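Local coordinates for trichothecene 15-O-acetyltransferase TRI3 (Fusarium sporotrichioides, PDB 3FOT), which transfers an acetyl group to the 15-hydroxyl of trichothecene intermediates during the biosynthesis of mycotoxins such as T-2 toxin, at residues A[92-96]-A[105-109]; A[84-89]-A[200-204]; A[356-360]-A[406-410]. All coordinates share one frame; numbering follows the deposited sequence.

Contact 1: A[92-96]-A[105-109]; sequences CACTV and IITYE
Cys94 sits against both Ile106 and Tyr108 and forms the apolar centre of this contact. Its CB rests 3.9 Å from CG2 of Ile106. Its SG lies alongside Tyr108 CB at 3.9 Å. SG is turned anti to the carbonyl carbon of Cys94 (chi1 -67°), and this places the sulfur beside its own backbone N, next to Tyr108. The thiol also makes a sulfur-aromatic contact with the Tyr108 ring. It approaches obliquely, with SG 5.2 Å from the ring centroid. The methyl of Ala93 meets the same ring at its edge, near the ring plane, with CB 4.0 Å from CE1 of Tyr108. Phe188 touches Cys94, and Pro90 touches Tyr108. The phenol OH is hydrogen-bonded to Glu225 and Arg86, so the ring is held at its far end as well as along its side.

The backbones pair next to this cluster. Thr95 and Thr107 form an antiparallel hydrogen-bonded pair, with both N-to-O bonds 2.9 Å long: Thr95 N to Thr107 O, and Thr107 N to Thr95 O. Val96 and Ile106 follow as a non-hydrogen-bonded pair. The threonine side chains share one sheet face, where OG1 of Thr95 comes 3.7 Å from CB of Thr107. Val96 and Ile106 lie on the other.

At the polar end a water continues the pairing where direct bonds stop. It donates to Ala93 O at 2.7 Å and accepts from Glu109 N.

Strand 28-32 flanks 105-109 on its other side, and 95-97 is an outermost strand of the small antiparallel sheet. The paired segments belong to a beta hairpin, water-bridged at its open end.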
ATOM      1  N   CYS A  92      -8.509  -9.557  -8.177  1.00  9.08           N
ATOM      2  CA  CYS A  92      -9.631  -8.673  -7.822  1.00  9.06           C
ATOM      3  C   CYS A  92     -10.922  -9.414  -7.411  1.00  9.71           C
ATOM      4  O   CYS A  92     -11.860  -8.783  -6.891  1.00  9.96           O
ATOM      5  CB  CYS A  92      -9.916  -7.697  -8.971  1.00  8.67           C
ATOM      6  SG  CYS A  92     -10.552  -8.530 -10.452  1.00  9.76           S
ATOM      7  N   ALA A  93     -10.974 -10.741  -7.628  1.00  8.26           N
ATOM      8  CA  ALA A  93     -12.108 -11.532  -7.132  1.00  9.72           C
ATOM      9  C   ALA A  93     -11.744 -12.752  -6.287  1.00  9.66           C
ATOM     10  O   ALA A  93     -12.594 -13.641  -6.077  1.00  9.67           O
ATOM     11  CB  ALA A  93     -13.008 -11.957  -8.304  1.00  9.16           C
ATOM     12  N   CYS A  94     -10.504 -12.807  -5.805  1.00  9.41           N
ATOM     13  CA  CYS A  94     -10.139 -13.849  -4.851  1.00 10.47           C
ATOM     14  C   CYS A  94     -10.901 -13.601  -3.542  1.00 10.68           C
ATOM     15  O   CYS A  94     -11.315 -12.464  -3.255  1.00 11.69           O
ATOM     16  CB  CYS A  94      -8.622 -13.889  -4.607  1.00  9.97           C
ATOM     17  SG  CYS A  94      -7.652 -14.413  -6.032  1.00 10.91           S
ATOM     18  N   THR A  95     -11.103 -14.672  -2.772  1.00 10.34           N
ATOM     19  CA  THR A  95     -11.812 -14.603  -1.512  1.00 10.25           C
ATOM     20  C   THR A  95     -10.947 -15.252  -0.428  1.00 10.80           C
ATOM     21  O   THR A  95      -9.993 -15.961  -0.730  1.00 10.20           O
ATOM     22  CB  THR A  95     -13.158 -15.353  -1.613  1.00 10.74           C
ATOM     23  OG1 THR A  95     -12.926 -16.699  -2.067  1.00 10.82           O
ATOM     24  CG2 THR A  95     -14.090 -14.646  -2.595  1.00 10.46           C
ATOM     25  N   VAL A  96     -11.315 -15.032   0.826  1.00 11.89           N
ATOM     26  CA  VAL A  96     -10.514 -15.509   1.923  1.00 12.41           C
ATOM     27  C   VAL A  96     -11.322 -16.433   2.808  1.00 12.58           C
ATOM     28  O   VAL A  96     -12.527 -16.214   3.025  1.00 12.36           O
ATOM     29  CB  VAL A  96      -9.963 -14.340   2.775  1.00 13.06           C
ATOM     30  CG1 VAL A  96     -11.074 -13.535   3.433  1.00 13.68           C
ATOM     31  CG2 VAL A  96      -9.005 -14.874   3.854  1.00 12.81           C
ATOM     32  N   ILE A 105      -6.415 -18.687   3.882  1.00 10.81           N
ATOM     33  CA  ILE A 105      -6.463 -19.440   2.636  1.00 11.61           C
ATOM     34  C   ILE A 105      -7.056 -18.539   1.556  1.00 10.21           C
ATOM     35  O   ILE A 105      -8.066 -17.903   1.769  1.00 10.08           O
ATOM     36  CB  ILE A 105      -7.316 -20.721   2.782  1.00 11.93           C
ATOM     37  CG1 ILE A 105      -6.744 -21.624   3.885  1.00 12.55           C
ATOM     38  CG2 ILE A 105      -7.441 -21.460   1.430  1.00 12.58           C
ATOM     39  CD1 ILE A 105      -7.777 -22.677   4.390  1.00 13.18           C
ATOM     40  N   ILE A 106      -6.383 -18.460   0.423  1.00  9.75           N
ATOM     41  CA  ILE A 106      -6.847 -17.612  -0.676  1.00 10.68           C
ATOM     42  C   ILE A 106      -7.465 -18.491  -1.753  1.00 10.67           C
ATOM     43  O   ILE A 106      -6.821 -19.424  -2.259  1.00 10.91           O
ATOM     44  CB  ILE A 106      -5.679 -16.798  -1.309  1.00  9.90           C
ATOM     45  CG1 ILE A 106      -5.146 -15.784  -0.282  1.00 10.20           C
ATOM     46  CG2 ILE A 106      -6.117 -16.127  -2.638  1.00  9.71           C
ATOM     47  CD1 ILE A 106      -3.836 -15.085  -0.649  1.00 11.20           C
ATOM     48  N   THR A 107      -8.701 -18.178  -2.124  1.00 11.59           N
ATOM     49  CA  THR A 107      -9.388 -18.994  -3.134  1.00 12.44           C
ATOM     50  C   THR A 107      -9.737 -18.140  -4.356  1.00 12.30           C
ATOM     51  O   THR A 107     -10.110 -16.974  -4.203  1.00 11.89           O
ATOM     52  CB  THR A 107     -10.651 -19.623  -2.526  1.00 13.31           C
ATOM     53  OG1 THR A 107     -10.269 -20.545  -1.494  1.00 13.98           O
ATOM     54  CG2 THR A 107     -11.466 -20.367  -3.580  1.00 14.45           C
ATOM     55  N   TYR A 108      -9.602 -18.717  -5.551  1.00 11.63           N
ATOM     56  CA  TYR A 108     -10.157 -18.106  -6.749  1.00 11.98           C
ATOM     57  C   TYR A 108     -11.082 -19.095  -7.468  1.00 13.02           C
ATOM     58  O   TYR A 108     -10.708 -20.261  -7.670  1.00 13.75           O
ATOM     59  CB  TYR A 108      -9.077 -17.611  -7.734  1.00 11.23           C
ATOM     60  CG  TYR A 108      -9.756 -16.971  -8.925  1.00 11.94           C
ATOM     61  CD1 TYR A 108     -10.329 -15.701  -8.801  1.00 11.85           C
ATOM     62  CD2 TYR A 108      -9.916 -17.673 -10.134  1.00 10.71           C
ATOM     63  CE1 TYR A 108     -11.031 -15.116  -9.847  1.00 11.65           C
ATOM     64  CE2 TYR A 108     -10.615 -17.093 -11.208  1.00 11.78           C
ATOM     65  CZ  TYR A 108     -11.167 -15.812 -11.044  1.00 12.32           C
ATOM     66  OH  TYR A 108     -11.859 -15.229 -12.075  1.00 10.52           O
ATOM     67  N   GLU A 109     -12.260 -18.625  -7.864  1.00 13.15           N
ATOM     68  CA  GLU A 109     -13.168 -19.447  -8.676  1.00 14.59           C
ATOM     69  C   GLU A 109     -13.651 -18.644  -9.888  1.00 14.53           C
ATOM     70  O   GLU A 109     -14.110 -17.507  -9.754  1.00 13.66           O
ATOM     71  CB  GLU A 109     -14.343 -19.947  -7.832  1.00 14.38           C
ATOM     72  CG  GLU A 109     -15.376 -20.785  -8.601  1.00 15.82           C
ATOM     73  CD  GLU A 109     -16.576 -21.182  -7.752  1.00 17.82           C
ATOM     74  OE1 GLU A 109     -16.885 -20.511  -6.737  0.60 17.47           O
ATOM     75  OE2 GLU A 109     -17.223 -22.185  -8.110  0.60 19.94           O
TER
HETATM   76  O   HOH W   1     -13.413 -16.170  -6.698  1.00  9.69           O

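Contact 2: A[84-89]-A[200-204]; sequences DARFEH and DLFRL
The helical segments 84-88 and 200-204 run at 129° between their N-to-C directions, and their axes pass 10.3 Å apart at closest approach. Ala85 and Leu204 meet between them. CD1 of Leu204 lies 3.7 Å from the methyl CB of Ala85, and CD2 of Leu201 touches the same methyl. The small alanine is thus met by branches of two leucines one turn apart. The other branch of Leu204, CD2, touches CB of Asp84 at 3.9 Å.

This is a helix-helix packing that ties the C-terminal end of helix 71-88 to helix 191-205. A salt-bridge network of Glu88, Arg203 and Asp200 runs beside it, with Arg203 exposed. Arg203 grips Glu88 end-on with two nitrogens. NH1 bonds OE1 of Glu88 at 2.8 Å, and NH2 bonds OE2 of Glu88 at 3.0 Å. Both bonds are nearly straight, and both oxygens use their syn lone pairs. The carboxylate and guanidinium planes are only 10° apart. Glu88 reaches out extended, while Arg203 bends at chi3 (54°), which brings its end group round to the acid.

NH1 of Arg203 also bonds OD1 of Asp200, 3.0 Å away, from above that carboxylate's plane. Arg203 therefore stands between two acids, which probably eases their mutual repulsion. OD2 of Asp200 is hydrogen-bonded to Tyr354 and lies 3.3 Å from CD2 of His89. The His89 ring stacks on Tyr354, so the tyrosine meets both residues. At the other end of the contact a water donates to OD2 of Asp84 and to O of Leu204, and Tyr208 is a second partner of that aspartate oxygen.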
ATOM      1  N   ASP A  84     -13.138  -6.828 -17.604  1.00  9.27           N
ATOM      2  CA  ASP A  84     -11.921  -6.996 -18.379  1.00 10.10           C
ATOM      3  C   ASP A  84     -10.740  -7.185 -17.436  1.00  9.74           C
ATOM      4  O   ASP A  84      -9.865  -8.009 -17.689  1.00 10.06           O
ATOM      5  CB  ASP A  84     -11.645  -5.765 -19.261  1.00  9.32           C
ATOM      6  CG  ASP A  84     -12.656  -5.597 -20.375  1.00 12.76           C
ATOM      7  OD1 ASP A  84     -13.367  -6.595 -20.703  1.00 14.24           O
ATOM      8  OD2 ASP A  84     -12.719  -4.458 -20.918  1.00 13.93           O
ATOM      9  N   ALA A  85     -10.728  -6.406 -16.349  1.00  8.92           N
ATOM     10  CA  ALA A  85      -9.605  -6.410 -15.420  1.00  9.40           C
ATOM     11  C   ALA A  85      -9.540  -7.738 -14.663  1.00  9.69           C
ATOM     12  O   ALA A  85      -8.449  -8.231 -14.374  1.00 11.41           O
ATOM     13  CB  ALA A  85      -9.701  -5.249 -14.465  1.00  8.86           C
ATOM     14  N   ARG A  86     -10.702  -8.315 -14.369  1.00  9.87           N
ATOM     15  CA  ARG A  86     -10.786  -9.606 -13.684  1.00  9.88           C
ATOM     16  C   ARG A  86     -10.150 -10.672 -14.561  1.00 10.58           C
ATOM     17  O   ARG A  86      -9.431 -11.539 -14.069  1.00  9.78           O
ATOM     18  CB  ARG A  86     -12.238  -9.994 -13.366  1.00  9.41           C
ATOM     19  CG  ARG A  86     -12.301 -11.394 -12.683  1.00  9.86           C
ATOM     20  CD  ARG A  86     -13.658 -11.718 -12.156  1.00  9.28           C
ATOM     21  NE  ARG A  86     -13.711 -13.053 -11.559  1.00  9.15           N
ATOM     22  CZ  ARG A  86     -14.669 -13.482 -10.744  1.00 11.14           C
ATOM     23  NH1 ARG A  86     -15.670 -12.682 -10.375  1.00 11.55           N
ATOM     24  NH2 ARG A  86     -14.615 -14.736 -10.271  1.00 11.61           N
ATOM     25  N   PHE A  87     -10.413 -10.590 -15.866  1.00 10.65           N
ATOM     26  CA  PHE A  87      -9.773 -11.487 -16.821  1.00 11.76           C
ATOM     27  C   PHE A  87      -8.255 -11.352 -16.848  1.00 12.39           C
ATOM     28  O   PHE A  87      -7.546 -12.348 -16.794  1.00 12.80           O
ATOM     29  CB  PHE A  87     -10.350 -11.337 -18.231  1.00 11.98           C
ATOM     30  CG  PHE A  87      -9.978 -12.470 -19.125  1.00 12.82           C
ATOM     31  CD1 PHE A  87     -10.748 -13.633 -19.125  1.00 13.90           C
ATOM     32  CD2 PHE A  87      -8.819 -12.412 -19.904  1.00 15.81           C
ATOM     33  CE1 PHE A  87     -10.385 -14.724 -19.933  1.00 16.42           C
ATOM     34  CE2 PHE A  87      -8.447 -13.512 -20.710  1.00 17.02           C
ATOM     35  CZ  PHE A  87      -9.249 -14.650 -20.714  1.00 15.05           C
ATOM     36  N   GLU A  88      -7.756 -10.114 -16.883  1.00 12.15           N
ATOM     37  CA  GLU A  88      -6.320  -9.867 -16.869  1.00 12.79           C
ATOM     38  C   GLU A  88      -5.662 -10.247 -15.539  1.00 11.76           C
ATOM     39  O   GLU A  88      -4.554 -10.820 -15.525  1.00 11.25           O
ATOM     40  CB  GLU A  88      -6.051  -8.388 -17.119  1.00 11.72           C
ATOM     41  CG  GLU A  88      -6.441  -7.888 -18.515  1.00 14.25           C
ATOM     42  CD  GLU A  88      -5.837  -6.517 -18.814  1.00 15.05           C
ATOM     43  OE1 GLU A  88      -5.115  -5.959 -17.954  1.00 20.12           O
ATOM     44  OE2 GLU A  88      -6.039  -6.011 -19.938  1.00 17.78           O
ATOM     45  N   HIS A  89      -6.323  -9.887 -14.440  1.00 11.27           N
ATOM     46  CA  HIS A  89      -5.750  -9.975 -13.088  1.00 10.99           C
ATOM     47  C   HIS A  89      -6.813 -10.408 -12.078  1.00 11.10           C
ATOM     48  O   HIS A  89      -7.420  -9.592 -11.390  1.00 10.01           O
ATOM     49  CB  HIS A  89      -5.065  -8.657 -12.711  1.00 11.76           C
ATOM     50  CG  HIS A  89      -3.990  -8.282 -13.680  1.00 11.90           C
ATOM     51  ND1 HIS A  89      -2.880  -9.073 -13.879  1.00 13.22           N
ATOM     52  CD2 HIS A  89      -3.888  -7.259 -14.557  1.00 15.24           C
ATOM     53  CE1 HIS A  89      -2.121  -8.535 -14.815  1.00 14.35           C
ATOM     54  NE2 HIS A  89      -2.710  -7.432 -15.242  1.00 14.54           N
ATOM     55  N   ASP A 200      -4.774  -0.145 -14.399  1.00  7.78           N
ATOM     56  CA  ASP A 200      -5.416  -1.028 -15.392  1.00  8.47           C
ATOM     57  C   ASP A 200      -6.868  -0.635 -15.622  1.00  8.26           C
ATOM     58  O   ASP A 200      -7.319  -0.568 -16.752  1.00  7.98           O
ATOM     59  CB  ASP A 200      -5.350  -2.494 -14.931  1.00  8.56           C
ATOM     60  CG  ASP A 200      -3.921  -3.042 -14.907  1.00 12.64           C
ATOM     61  OD1 ASP A 200      -3.051  -2.528 -15.641  1.00 13.78           O
ATOM     62  OD2 ASP A 200      -3.660  -3.972 -14.131  1.00 12.72           O
ATOM     63  N   LEU A 201      -7.618  -0.404 -14.534  1.00  8.19           N
ATOM     64  CA  LEU A 201      -9.006   0.058 -14.653  1.00  8.16           C
ATOM     65  C   LEU A 201      -9.098   1.371 -15.421  1.00  8.14           C
ATOM     66  O   LEU A 201      -9.993   1.540 -16.251  1.00  8.00           O
ATOM     67  CB  LEU A 201      -9.649   0.225 -13.262  1.00  8.86           C
ATOM     68  CG  LEU A 201      -9.919  -1.087 -12.509  1.00  8.56           C
ATOM     69  CD1 LEU A 201     -10.404  -0.755 -11.090  1.00 10.61           C
ATOM     70  CD2 LEU A 201     -10.973  -1.947 -13.272  1.00  9.62           C
ATOM     71  N   PHE A 202      -8.189   2.303 -15.148  1.00  8.17           N
ATOM     72  CA  PHE A 202      -8.206   3.602 -15.859  1.00  7.86           C
ATOM     73  C   PHE A 202      -7.897   3.441 -17.347  1.00  8.90           C
ATOM     74  O   PHE A 202      -8.472   4.161 -18.184  1.00  9.38           O
ATOM     75  CB  PHE A 202      -7.265   4.634 -15.200  1.00  7.89           C
ATOM     76  CG  PHE A 202      -7.759   5.167 -13.874  1.00  8.81           C
ATOM     77  CD1 PHE A 202      -9.015   4.801 -13.345  1.00  7.69           C
ATOM     78  CD2 PHE A 202      -6.978   6.080 -13.161  1.00  7.69           C
ATOM     79  CE1 PHE A 202      -9.470   5.332 -12.113  1.00  7.79           C
ATOM     80  CE2 PHE A 202      -7.429   6.599 -11.925  1.00 10.07           C
ATOM     81  CZ  PHE A 202      -8.674   6.235 -11.419  1.00  8.37           C
ATOM     82  N   ARG A 203      -7.029   2.492 -17.684  1.00  8.71           N
ATOM     83  CA  ARG A 203      -6.809   2.140 -19.090  1.00  9.42           C
ATOM     84  C   ARG A 203      -8.066   1.496 -19.703  1.00  9.13           C
ATOM     85  O   ARG A 203      -8.591   1.960 -20.712  1.00  9.69           O
ATOM     86  CB  ARG A 203      -5.627   1.186 -19.208  1.00 10.65           C
ATOM     87  CG  ARG A 203      -5.599   0.412 -20.535  1.00 10.24           C
ATOM     88  CD  ARG A 203      -4.333  -0.436 -20.578  1.00 13.54           C
ATOM     89  NE  ARG A 203      -4.110  -1.337 -19.428  1.00 13.34           N
ATOM     90  CZ  ARG A 203      -4.521  -2.604 -19.349  1.00 15.97           C
ATOM     91  NH1 ARG A 203      -4.217  -3.327 -18.274  1.00 14.31           N
ATOM     92  NH2 ARG A 203      -5.218  -3.172 -20.349  1.00 14.70           N
ATOM     93  N   LEU A 204      -8.552   0.449 -19.061  1.00  8.95           N
ATOM     94  CA  LEU A 204      -9.653  -0.384 -19.586  1.00  8.87           C
ATOM     95  C   LEU A 204     -10.952   0.379 -19.729  1.00  9.32           C
ATOM     96  O   LEU A 204     -11.691   0.186 -20.705  1.00  9.83           O
ATOM     97  CB  LEU A 204      -9.832  -1.636 -18.730  1.00  8.75           C
ATOM     98  CG  LEU A 204      -8.671  -2.637 -18.818  1.00  8.31           C
ATOM     99  CD1 LEU A 204      -8.713  -3.603 -17.650  1.00  9.06           C
ATOM    100  CD2 LEU A 204      -8.698  -3.387 -20.192  1.00 12.23           C
TER
HETATM  101  O   HOH W   2     -11.234  -2.440 -22.068  1.00 20.98           O

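Contact 3: A[356-360]-A[406-410]; sequences MCQTA and LQALG
Leu406 meets Thr359 and Ala360 where helix 406-410 crosses strand 358-360 at about a right angle, the axes 6.4 Å apart. Its carbonyl oxygen accepts a hydrogen bond from the Thr359 hydroxyl, with OG1 2.6 Å from Leu406 O. The hydroxyl comes in from above the carbonyl plane. OG1 lies anti to the backbone N of Thr359 (chi1 -176°), which aims it at the helix. The leucine side chain packs beside it. Its CD2 lies 3.8 Å from CG2 of Thr359, and its CD1 is 3.4 Å from O of Ala360. Trp344 and Trp400 also touch Leu406.

Gln407 reaches back along the strand. Its chain bends at chi2 (58°), and the Gln407 and Thr359 side chains run past one another, pointing opposite ways. NE2 donates to O of Gln358 at 3.0 Å, well above the carbonyl plane and with a bent N-H...O angle of 141°. OE1 of the same amide rests 3.3 Å from CB of Thr359. The amide carbon CD of Gln407 lies 4.1 Å from SG of Cys357.

Leu409 makes a looser contact through CD2 with the methyl of Ala360, and its side chain also touches helix 246-264. Gly410 brings its bare backbone up to the strand. Its CA is 3.0 Å from OG1 of Thr359, so the threonine fits closely against the glycine. The N of Gly410 donates to Leu406 O, the same oxygen that accepts from the threonine hydroxyl.

Ala360 also lies close to His414, which binds 15-deacetylcalonectrin and sits one turn further along helix 406-423. The chemistry implies a buried strand-to-helix junction pinned by two side-chain-to-backbone bonds, although Ala360 O is buried with no polar partner in the model.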
ATOM      1  N   MET A 356       0.743  -9.867  -3.189  1.00 10.21           N
ATOM      2  CA  MET A 356       1.762  -9.370  -2.263  1.00 10.75           C
ATOM      3  C   MET A 356       3.125  -9.874  -2.694  1.00 10.94           C
ATOM      4  O   MET A 356       3.294 -11.061  -2.931  1.00 11.33           O
ATOM      5  CB  MET A 356       1.482  -9.901  -0.857  1.00 10.18           C
ATOM      6  CG  MET A 356       2.418  -9.423   0.196  1.00 12.07           C
ATOM      7  SD  MET A 356       1.800  -7.947   1.018  1.00 15.75           S
ATOM      8  CE  MET A 356       0.292  -8.550   1.785  1.00 10.69           C
ATOM      9  N   CYS A 357       4.102  -8.977  -2.751  1.00 12.15           N
ATOM     10  CA  CYS A 357       5.475  -9.393  -3.007  1.00 12.14           C
ATOM     11  C   CYS A 357       6.367  -8.456  -2.210  1.00 12.07           C
ATOM     12  O   CYS A 357       6.873  -7.464  -2.728  1.00 12.75           O
ATOM     13  CB  CYS A 357       5.821  -9.386  -4.502  1.00 12.82           C
ATOM     14  SG  CYS A 357       7.511 -10.076  -4.735  1.00 14.41           S
ATOM     15  N   GLN A 358       6.491  -8.768  -0.925  1.00 11.71           N
ATOM     16  CA  GLN A 358       7.177  -7.900   0.027  1.00 12.05           C
ATOM     17  C   GLN A 358       8.242  -8.658   0.775  1.00 12.22           C
ATOM     18  O   GLN A 358       8.129  -9.864   0.993  1.00 13.40           O
ATOM     19  CB  GLN A 358       6.196  -7.320   1.047  1.00 12.55           C
ATOM     20  CG  GLN A 358       5.129  -6.419   0.389  1.00 13.62           C
ATOM     21  CD  GLN A 358       5.697  -5.065   0.043  1.00 14.50           C
ATOM     22  OE1 GLN A 358       6.234  -4.378   0.924  1.00 16.90           O
ATOM     23  NE2 GLN A 358       5.589  -4.660  -1.236  1.00 14.10           N
ATOM     24  N   THR A 359       9.281  -7.930   1.159  1.00 11.39           N
ATOM     25  CA  THR A 359      10.257  -8.509   2.064  1.00 12.11           C
ATOM     26  C   THR A 359      10.655  -7.461   3.078  1.00 12.84           C
ATOM     27  O   THR A 359       9.913  -6.484   3.271  1.00 12.66           O
ATOM     28  CB  THR A 359      11.441  -9.201   1.312  1.00 12.50           C
ATOM     29  OG1 THR A 359      12.304  -9.823   2.270  1.00 12.79           O
ATOM     30  CG2 THR A 359      12.216  -8.252   0.462  1.00 12.18           C
ATOM     31  N   ALA A 360      11.801  -7.664   3.739  1.00 13.76           N
ATOM     32  CA  ALA A 360      12.107  -6.983   4.989  1.00 14.79           C
ATOM     33  C   ALA A 360      13.564  -6.514   4.969  1.00 14.79           C
ATOM     34  O   ALA A 360      14.404  -7.110   4.292  1.00 14.27           O
ATOM     35  CB  ALA A 360      11.887  -7.937   6.146  1.00 14.52           C
ATOM     36  N   LEU A 406      16.992 -12.387  -0.179  1.00 14.53           N
ATOM     37  CA  LEU A 406      16.141 -11.469   0.617  1.00 14.02           C
ATOM     38  C   LEU A 406      14.641 -11.755   0.513  1.00 13.57           C
ATOM     39  O   LEU A 406      13.938 -11.735   1.538  1.00 13.29           O
ATOM     40  CB  LEU A 406      16.454  -9.987   0.351  1.00 13.71           C
ATOM     41  CG  LEU A 406      15.880  -9.092   1.468  1.00 14.12           C
ATOM     42  CD1 LEU A 406      16.587  -9.294   2.820  1.00 14.09           C
ATOM     43  CD2 LEU A 406      15.874  -7.614   1.048  1.00 14.48           C
ATOM     44  N   GLN A 407      14.137 -12.050  -0.691  1.00 14.10           N
ATOM     45  CA  GLN A 407      12.692 -12.334  -0.803  1.00 13.37           C
ATOM     46  C   GLN A 407      12.323 -13.597  -0.041  1.00 13.18           C
ATOM     47  O   GLN A 407      11.314 -13.620   0.668  1.00 12.75           O
ATOM     48  CB  GLN A 407      12.182 -12.363  -2.249  1.00 14.07           C
ATOM     49  CG  GLN A 407      10.656 -12.591  -2.357  1.00 13.46           C
ATOM     50  CD  GLN A 407       9.811 -11.526  -1.623  1.00 13.44           C
ATOM     51  OE1 GLN A 407      10.182 -10.356  -1.559  1.00 15.54           O
ATOM     52  NE2 GLN A 407       8.674 -11.946  -1.077  1.00 12.72           N
ATOM     53  N   ALA A 408      13.155 -14.637  -0.147  1.00 13.60           N
ATOM     54  CA  ALA A 408      12.922 -15.852   0.641  1.00 12.99           C
ATOM     55  C   ALA A 408      12.905 -15.560   2.148  1.00 12.60           C
ATOM     56  O   ALA A 408      12.113 -16.144   2.898  1.00 11.29           O
ATOM     57  CB  ALA A 408      13.992 -16.937   0.312  1.00 13.57           C
ATOM     58  N   LEU A 409      13.784 -14.662   2.580  1.00 12.41           N
ATOM     59  CA  LEU A 409      13.892 -14.292   3.998  1.00 12.25           C
ATOM     60  C   LEU A 409      12.615 -13.583   4.442  1.00 11.42           C
ATOM     61  O   LEU A 409      12.124 -13.840   5.524  1.00 11.12           O
ATOM     62  CB  LEU A 409      15.119 -13.406   4.249  1.00 12.33           C
ATOM     63  CG  LEU A 409      15.352 -12.803   5.642  1.00 13.36           C
ATOM     64  CD1 LEU A 409      16.854 -12.648   5.985  1.00 14.67           C
ATOM     65  CD2 LEU A 409      14.674 -11.422   5.725  1.00 12.92           C
ATOM     66  N   GLY A 410      12.116 -12.675   3.602  1.00 11.66           N
ATOM     67  CA  GLY A 410      10.858 -11.957   3.888  1.00 11.95           C
ATOM     68  C   GLY A 410       9.724 -12.923   4.156  1.00 11.44           C
ATOM     69  O   GLY A 410       9.004 -12.793   5.137  1.00 11.95           O
TER

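Contact 3 is the most buried of the three, and its helix bears the substrate-binding His414. Contacts 1 and 2 are partly buried, farther from the centre of the chain and away from that site. They adjoin each other through Arg86 of helix 71-88, which meets Tyr108, Ala93 and Cys92. Helix 71-88 of contact 2 leads directly in the chain to strand 95-97 of contact 1. Contact 3 uses neither element and touches neither contact. Their chemistry differs accordingly. Contact 1 combines backbone pairing with a small sulfur-aromatic cluster, contact 2 joins helices by leucine packing and a charged network, and contact 3 sets neutral side chains against backbone carbonyls in the interior.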